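Local coordinates for protein probable arylamine n-acetyl transferase (Mycobacterium abscessus, PDB 4GUZ) that probably transfers acetyl groups from acetyl-coenzyme A to arylamine substrates, at residues Glu12-Phe21 and Ile63-Arg72; Glu175-Pro183 and Glu240-Lys248. All coordinates share one frame; numbering follows the deposited sequence.

Interaction 1: Glu12-Phe21 and Ile63-Arg72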
# COMPACT_ATOMS: atom_id res chain seq x y z
N GLU A 12 -0.98 -14.56 -15.43
CA GLU A 12 0.48 -14.40 -15.38
C GLU A 12 1.03 -14.51 -13.95
O GLU A 12 2.24 -14.56 -13.75
CB GLU A 12 0.90 -13.07 -16.01
CG GLU A 12 0.74 -13.02 -17.51
CD GLU A 12 1.51 -11.91 -18.18
OE1 GLU A 12 2.28 -12.21 -19.13
OE2 GLU A 12 1.37 -10.74 -17.76
N LEU A 13 0.13 -14.53 -12.96
CA LEU A 13 0.53 -14.64 -11.56
C LEU A 13 0.89 -16.07 -11.20
O LEU A 13 0.20 -17.02 -11.62
CB LEU A 13 -0.61 -14.14 -10.64
CG LEU A 13 -0.41 -14.30 -9.12
CD1 LEU A 13 0.39 -13.14 -8.55
CD2 LEU A 13 -1.72 -14.45 -8.42
N GLN A 14 1.95 -16.23 -10.39
CA GLN A 14 2.35 -17.51 -9.82
C GLN A 14 1.53 -17.64 -8.53
O GLN A 14 1.99 -17.25 -7.46
CB GLN A 14 3.88 -17.55 -9.57
CG GLN A 14 4.74 -17.61 -10.84
CD GLN A 14 4.43 -18.78 -11.73
OE1 GLN A 14 4.41 -19.94 -11.30
NE2 GLN A 14 4.17 -18.50 -13.00
N LEU A 15 0.27 -18.10 -8.67
CA LEU A 15 -0.73 -18.20 -7.60
C LEU A 15 -0.25 -18.93 -6.35
O LEU A 15 -0.38 -18.36 -5.27
CB LEU A 15 -2.04 -18.83 -8.10
CG LEU A 15 -3.22 -18.88 -7.11
CD1 LEU A 15 -3.76 -17.48 -6.81
CD2 LEU A 15 -4.34 -19.75 -7.64
N ASP A 16 0.31 -20.18 -6.47
CA ASP A 16 0.77 -20.96 -5.31
C ASP A 16 1.93 -20.30 -4.60
O ASP A 16 1.99 -20.32 -3.37
CB ASP A 16 1.18 -22.40 -5.71
CG ASP A 16 0.05 -23.28 -6.23
OD1 ASP A 16 -1.10 -23.11 -5.76
OD2 ASP A 16 0.33 -24.17 -7.06
N GLU A 17 2.85 -19.72 -5.37
CA GLU A 17 4.03 -19.02 -4.87
C GLU A 17 3.63 -17.79 -4.05
O GLU A 17 4.19 -17.55 -2.98
CB GLU A 17 4.93 -18.62 -6.03
CG GLU A 17 6.34 -18.27 -5.61
CD GLU A 17 7.20 -17.65 -6.69
OE1 GLU A 17 6.88 -17.77 -7.89
OE2 GLU A 17 8.24 -17.07 -6.31
N TYR A 18 2.67 -17.02 -4.56
CA TYR A 18 2.18 -15.82 -3.87
C TYR A 18 1.53 -16.22 -2.55
O TYR A 18 1.82 -15.59 -1.53
CB TYR A 18 1.20 -15.02 -4.76
CG TYR A 18 0.47 -13.93 -3.99
CD1 TYR A 18 1.00 -12.64 -3.90
CD2 TYR A 18 -0.70 -14.21 -3.29
CE1 TYR A 18 0.37 -11.66 -3.13
CE2 TYR A 18 -1.32 -13.24 -2.50
CZ TYR A 18 -0.80 -11.96 -2.45
OH TYR A 18 -1.41 -11.00 -1.70
N LEU A 19 0.66 -17.25 -2.57
CA LEU A 19 -0.08 -17.67 -1.37
C LEU A 19 0.85 -18.24 -0.30
O LEU A 19 0.61 -17.99 0.88
CB LEU A 19 -1.20 -18.66 -1.71
CG LEU A 19 -2.30 -18.11 -2.64
CD1 LEU A 19 -3.24 -19.23 -3.12
CD2 LEU A 19 -3.10 -17.00 -1.97
N ALA A 20 1.91 -18.95 -0.70
CA ALA A 20 2.88 -19.49 0.25
C ALA A 20 3.66 -18.34 0.91
O ALA A 20 3.87 -18.35 2.12
CB ALA A 20 3.84 -20.44 -0.47
N PHE A 21 4.02 -17.31 0.10
CA PHE A 21 4.75 -16.12 0.56
C PHE A 21 3.97 -15.33 1.61
O PHE A 21 4.56 -14.86 2.58
CB PHE A 21 5.07 -15.19 -0.62
CG PHE A 21 6.07 -14.11 -0.26
CD1 PHE A 21 7.44 -14.34 -0.39
CD2 PHE A 21 5.64 -12.87 0.20
CE1 PHE A 21 8.36 -13.34 -0.06
CE2 PHE A 21 6.56 -11.87 0.54
CZ PHE A 21 7.92 -12.12 0.40
N ILE A 63 2.87 -7.64 -14.11
CA ILE A 63 2.81 -8.75 -13.15
C ILE A 63 4.12 -9.57 -13.12
O ILE A 63 4.60 -9.78 -12.01
CB ILE A 63 1.53 -9.63 -13.33
CG1 ILE A 63 0.30 -8.90 -12.76
CG2 ILE A 63 1.65 -11.04 -12.71
CD1 ILE A 63 0.42 -8.46 -11.26
N PRO A 64 4.72 -10.02 -14.26
CA PRO A 64 5.99 -10.77 -14.16
C PRO A 64 7.10 -10.00 -13.44
O PRO A 64 7.78 -10.59 -12.60
CB PRO A 64 6.36 -11.04 -15.63
CG PRO A 64 5.05 -11.04 -16.35
CD PRO A 64 4.30 -9.91 -15.68
N ALA A 65 7.30 -8.71 -13.75
CA ALA A 65 8.33 -7.92 -13.08
C ALA A 65 8.02 -7.73 -11.58
O ALA A 65 8.91 -7.86 -10.75
CB ALA A 65 8.50 -6.57 -13.76
N VAL A 66 6.75 -7.42 -11.25
CA VAL A 66 6.29 -7.19 -9.87
C VAL A 66 6.43 -8.45 -9.00
O VAL A 66 7.03 -8.36 -7.93
CB VAL A 66 4.84 -6.64 -9.85
CG1 VAL A 66 4.23 -6.64 -8.44
CG2 VAL A 66 4.81 -5.23 -10.44
N GLN A 67 5.91 -9.62 -9.45
CA GLN A 67 6.00 -10.84 -8.62
C GLN A 67 7.44 -11.32 -8.45
O GLN A 67 7.78 -11.85 -7.39
CB GLN A 67 5.08 -11.97 -9.11
CG GLN A 67 5.47 -12.63 -10.43
CD GLN A 67 4.41 -13.58 -10.91
OE1 GLN A 67 3.50 -13.96 -10.17
NE2 GLN A 67 4.49 -13.95 -12.18
N ALA A 68 8.30 -11.11 -9.46
CA ALA A 68 9.72 -11.47 -9.37
C ALA A 68 10.43 -10.58 -8.32
O ALA A 68 11.15 -11.10 -7.47
CB ALA A 68 10.40 -11.34 -10.73
N LYS A 69 10.18 -9.26 -8.35
CA LYS A 69 10.76 -8.35 -7.37
C LYS A 69 10.19 -8.59 -5.95
O LYS A 69 10.96 -8.81 -5.02
CB LYS A 69 10.51 -6.89 -7.81
CG LYS A 69 11.09 -5.82 -6.89
CD LYS A 69 10.43 -4.51 -7.20
CE LYS A 69 10.95 -3.38 -6.38
NZ LYS A 69 10.21 -2.13 -6.68
N LEU A 70 8.85 -8.61 -5.80
CA LEU A 70 8.19 -8.72 -4.48
C LEU A 70 8.23 -10.10 -3.82
O LEU A 70 8.19 -10.17 -2.59
CB LEU A 70 6.72 -8.24 -4.55
CG LEU A 70 6.52 -6.78 -4.96
CD1 LEU A 70 5.12 -6.28 -4.66
CD2 LEU A 70 7.48 -5.89 -4.27
N LEU A 71 8.30 -11.19 -4.60
CA LEU A 71 8.26 -12.52 -4.00
C LEU A 71 9.61 -13.28 -4.10
O LEU A 71 9.77 -14.29 -3.41
CB LEU A 71 7.17 -13.39 -4.67
CG LEU A 71 5.74 -12.86 -4.87
CD1 LEU A 71 4.90 -13.88 -5.65
CD2 LEU A 71 5.05 -12.59 -3.54
N ARG A 72 10.53 -12.84 -4.98
CA ARG A 72 11.77 -13.59 -5.22
C ARG A 72 13.07 -12.79 -4.99
O ARG A 72 14.16 -13.29 -5.26
CB ARG A 72 11.74 -14.18 -6.64
CG ARG A 72 10.53 -15.08 -6.84
CD ARG A 72 10.60 -15.94 -8.09
NE ARG A 72 10.24 -15.20 -9.29
CZ ARG A 72 9.10 -15.36 -9.96
NH1 ARG A 72 8.18 -16.22 -9.53
NH2 ARG A 72 8.88 -14.67 -11.07

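Interaction 2: Glu175-Pro183 and Glu240-Lys248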
# COMPACT_ATOMS: atom_id res chain seq x y z
N GLU A 175 -7.17 7.90 10.50
CA GLU A 175 -6.49 7.04 11.49
C GLU A 175 -6.64 7.73 12.82
O GLU A 175 -6.74 8.96 12.85
CB GLU A 175 -5.01 6.77 11.13
CG GLU A 175 -4.15 8.02 10.99
CD GLU A 175 -2.69 7.79 10.67
OE1 GLU A 175 -2.40 7.24 9.59
OE2 GLU A 175 -1.83 8.21 11.48
N ALA A 176 -6.69 6.96 13.92
CA ALA A 176 -6.78 7.57 15.24
C ALA A 176 -5.58 8.50 15.47
O ALA A 176 -4.45 8.17 15.10
CB ALA A 176 -6.87 6.50 16.32
N ALA A 177 -5.87 9.71 15.97
CA ALA A 177 -4.89 10.79 16.22
C ALA A 177 -3.78 10.33 17.17
O ALA A 177 -4.03 9.54 18.08
CB ALA A 177 -5.62 11.99 16.81
N GLY A 178 -2.58 10.86 16.95
CA GLY A 178 -1.41 10.57 17.77
C GLY A 178 -1.08 9.10 17.83
O GLY A 178 -0.75 8.59 18.90
N ASP A 179 -1.17 8.40 16.67
CA ASP A 179 -0.90 6.97 16.53
C ASP A 179 -1.77 6.15 17.50
O ASP A 179 -1.33 5.12 18.00
CB ASP A 179 0.60 6.66 16.74
CG ASP A 179 1.51 7.44 15.81
OD1 ASP A 179 1.24 7.46 14.59
OD2 ASP A 179 2.53 7.97 16.29
N GLY A 180 -2.99 6.62 17.75
CA GLY A 180 -3.97 6.00 18.63
C GLY A 180 -3.90 6.40 20.09
O GLY A 180 -4.61 5.82 20.91
N SER A 181 -3.03 7.36 20.45
CA SER A 181 -2.88 7.77 21.85
C SER A 181 -3.83 8.91 22.22
O SER A 181 -3.97 9.25 23.39
CB SER A 181 -1.44 8.17 22.14
OG SER A 181 -1.09 9.39 21.52
N GLU A 182 -4.45 9.52 21.23
CA GLU A 182 -5.29 10.68 21.52
C GLU A 182 -6.67 10.52 20.97
O GLU A 182 -6.87 9.80 19.99
CB GLU A 182 -4.65 11.96 20.91
CG GLU A 182 -3.24 12.26 21.39
CD GLU A 182 -2.58 13.44 20.69
OE1 GLU A 182 -2.67 13.53 19.44
OE2 GLU A 182 -1.93 14.24 21.40
N PRO A 183 -7.68 11.21 21.55
CA PRO A 183 -9.00 11.21 20.90
C PRO A 183 -8.88 12.01 19.61
O PRO A 183 -7.95 12.80 19.45
CB PRO A 183 -9.92 11.89 21.92
CG PRO A 183 -9.06 12.22 23.11
CD PRO A 183 -7.64 12.15 22.69
N GLU A 240 9.67 4.76 14.94
CA GLU A 240 9.21 3.49 15.53
C GLU A 240 7.91 3.79 16.24
O GLU A 240 7.90 4.60 17.16
CB GLU A 240 10.28 2.89 16.46
CG GLU A 240 9.76 1.66 17.16
CD GLU A 240 10.78 0.75 17.81
OE1 GLU A 240 11.99 1.08 17.82
OE2 GLU A 240 10.35 -0.33 18.29
N ILE A 241 6.79 3.17 15.79
CA ILE A 241 5.46 3.52 16.29
C ILE A 241 4.85 2.40 17.14
O ILE A 241 4.76 1.25 16.71
CB ILE A 241 4.52 3.83 15.08
CG1 ILE A 241 5.16 4.85 14.09
CG2 ILE A 241 3.12 4.28 15.55
CD1 ILE A 241 4.62 4.73 12.65
N GLN A 242 4.36 2.80 18.32
CA GLN A 242 3.65 1.93 19.25
C GLN A 242 2.20 2.39 19.25
O GLN A 242 1.86 3.43 19.84
CB GLN A 242 4.28 1.93 20.66
CG GLN A 242 3.49 1.07 21.67
CD GLN A 242 3.27 -0.37 21.19
OE1 GLN A 242 4.21 -1.08 20.83
NE2 GLN A 242 2.01 -0.81 21.16
N PRO A 243 1.34 1.70 18.49
CA PRO A 243 -0.08 2.10 18.43
C PRO A 243 -0.70 2.21 19.82
O PRO A 243 -0.44 1.35 20.67
CB PRO A 243 -0.74 0.98 17.61
CG PRO A 243 0.21 -0.17 17.70
CD PRO A 243 1.58 0.45 17.74
N GLY A 244 -1.47 3.28 20.04
CA GLY A 244 -2.08 3.56 21.34
C GLY A 244 -1.17 4.32 22.29
O GLY A 244 -1.63 4.79 23.34
N VAL A 245 0.11 4.47 21.95
CA VAL A 245 1.10 5.18 22.79
C VAL A 245 1.72 6.37 22.04
O VAL A 245 1.76 7.48 22.57
CB VAL A 245 2.21 4.22 23.32
CG1 VAL A 245 3.28 4.99 24.09
CG2 VAL A 245 1.62 3.11 24.19
N GLY A 246 2.29 6.10 20.87
CA GLY A 246 2.94 7.15 20.09
C GLY A 246 4.15 6.65 19.34
O GLY A 246 4.19 5.48 18.93
N ARG A 247 5.12 7.55 19.09
CA ARG A 247 6.29 7.17 18.34
C ARG A 247 7.54 7.88 18.81
O ARG A 247 7.48 8.89 19.51
CB ARG A 247 6.07 7.43 16.82
CG ARG A 247 5.86 8.87 16.44
CD ARG A 247 5.86 9.02 14.93
NE ARG A 247 4.57 8.61 14.36
CZ ARG A 247 4.32 8.59 13.06
NH1 ARG A 247 5.26 8.94 12.19
NH2 ARG A 247 3.12 8.22 12.62
N LYS A 248 8.68 7.32 18.41
CA LYS A 248 9.99 7.88 18.66
C LYS A 248 10.69 7.90 17.32
O LYS A 248 10.36 7.10 16.44
CB LYS A 248 10.76 7.08 19.74
CG LYS A 248 11.14 5.65 19.34
CD LYS A 248 12.12 5.06 20.34
CE LYS A 248 12.57 3.68 19.96
NZ LYS A 248 13.50 3.12 20.97

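Interaction 1: Glu12-Phe21 and Ile63-Arg72
Leu71 lays its CD2 methyl over one face of the Phe21 ring, 4.1 Å from the ring centroid, in a CH-pi contact. The ring's far end, atom CZ, approaches the carbonyl oxygen of Leu70 at 3.6 Å. With CG anti to the backbone N (chi1 -168°), Phe21 swings its ring off helix 15-21 toward Leu70 and Leu71. A second flat group, the guanidinium of Arg72, meets its partners at the edge and near its own plane: Glu17 OE1 and the CG methylene of Gln14. Carboxylate and guanidinium are nearly coplanar, and NH1 of Arg72 lies 2.6 Å from OE1 of Glu17, but the bent N-H makes the hydrogen bond in this salt bridge weak. Long charged side chains suit this exposed flank, while branched Leu71 fills the interior, its CD1 packing 3.8 Å from Tyr18 CA. The Tyr18 ring has Leu19 CD2 at its edge, in plane.

At the other end, the amide of Gln67 serves the backbone before helix 15-21. Its OE1 accepts a fairly straight bond from Gln14 N (2.8 Å, 166°), and its NE2 donates a more bent one to Glu12 O (2.8 Å). A glutamine can do both, so the N-H of the N-cap residue Gln14 and the carbonyl of Glu12 are both paired by one buried side chain. Next to it, the CG2 methyl of Ile63 rests 3.7 Å from Glu12 O.

The two helix segments run at 32° with axes 10.6 Å apart at their closest, a gap spanned mainly by side chains. Helix 79-92 packs against segment 12-21: Leu13 touches Val89, Tyr18 touches Leu85 and Val89, and Leu13 O bonds to Arg92. The Tyr18 hydroxyl bonds to His42 of helix 32-45.

Interaction 2: Glu175-Pro183 and Glu240-Lys248
Asp179 and Arg247 form the close-knit half of this contact. The arginine presents its side, NE and NH2, to the two carboxylate oxygens: NH2 to OD1 at 2.8 Å and NE to OD2 at 2.9 Å, both N-H directions close to straight at 174°. Each oxygen uses its syn lone pair and the carboxylate lies nearly in the guanidinium plane. The bend of Arg247 at chi3 (79°) turns that side toward Asp179. Ile241 packs beside the pair, its CG2 3.6 Å from Asp179 CG and its CD1 over one guanidinium face, displaced toward its rim, while His239 takes Arg247 NH1.

Backbone packing is also close where the turns meet. Gly244 N donates to Asp179 O (2.8 Å), and the CA atoms of Gly180 and Gly244 are 4.1 Å apart; glycine suits both the positive phi of these residues and so close a backbone approach. Gly246 belongs to a classic beta bulge, where it and Val245 face Gln242.

Toward Ser181 and Val245 the contact thins. Ser181 CB approaches Val245 O at 3.3 Å, but its hydroxyl turns back to bond Gly178 O within its own turn, and exposed Val245 points away.

A flat, two-point ion pair of this kind fixes direction as well as distance, so it probably pins the loop after strand 170-176 to the hairpin of strands 237-242 and 246-251.

How the interactions relate
The two contacts lie on opposite sides of the molecule's centre, about 33 Å apart between centres and about 20 Å between nearest atoms, so they do not touch. Interaction 1 ties together the N-terminal helices; interaction 2 joins the loop after strand 170-176 of one sheet to the hairpin at the edge of the other. Segment 12-21 of interaction 1 packs against the later turns of helix 79-92, at whose start lies Cys79, which with His116 and Asp131 has geometry consistent with the Cys-His-Asp triad of arylamine N-acetyltransferases. Interaction 2 contains no triad member, although the sheet of strand 170-176 also includes strand 116-123, which starts at His116.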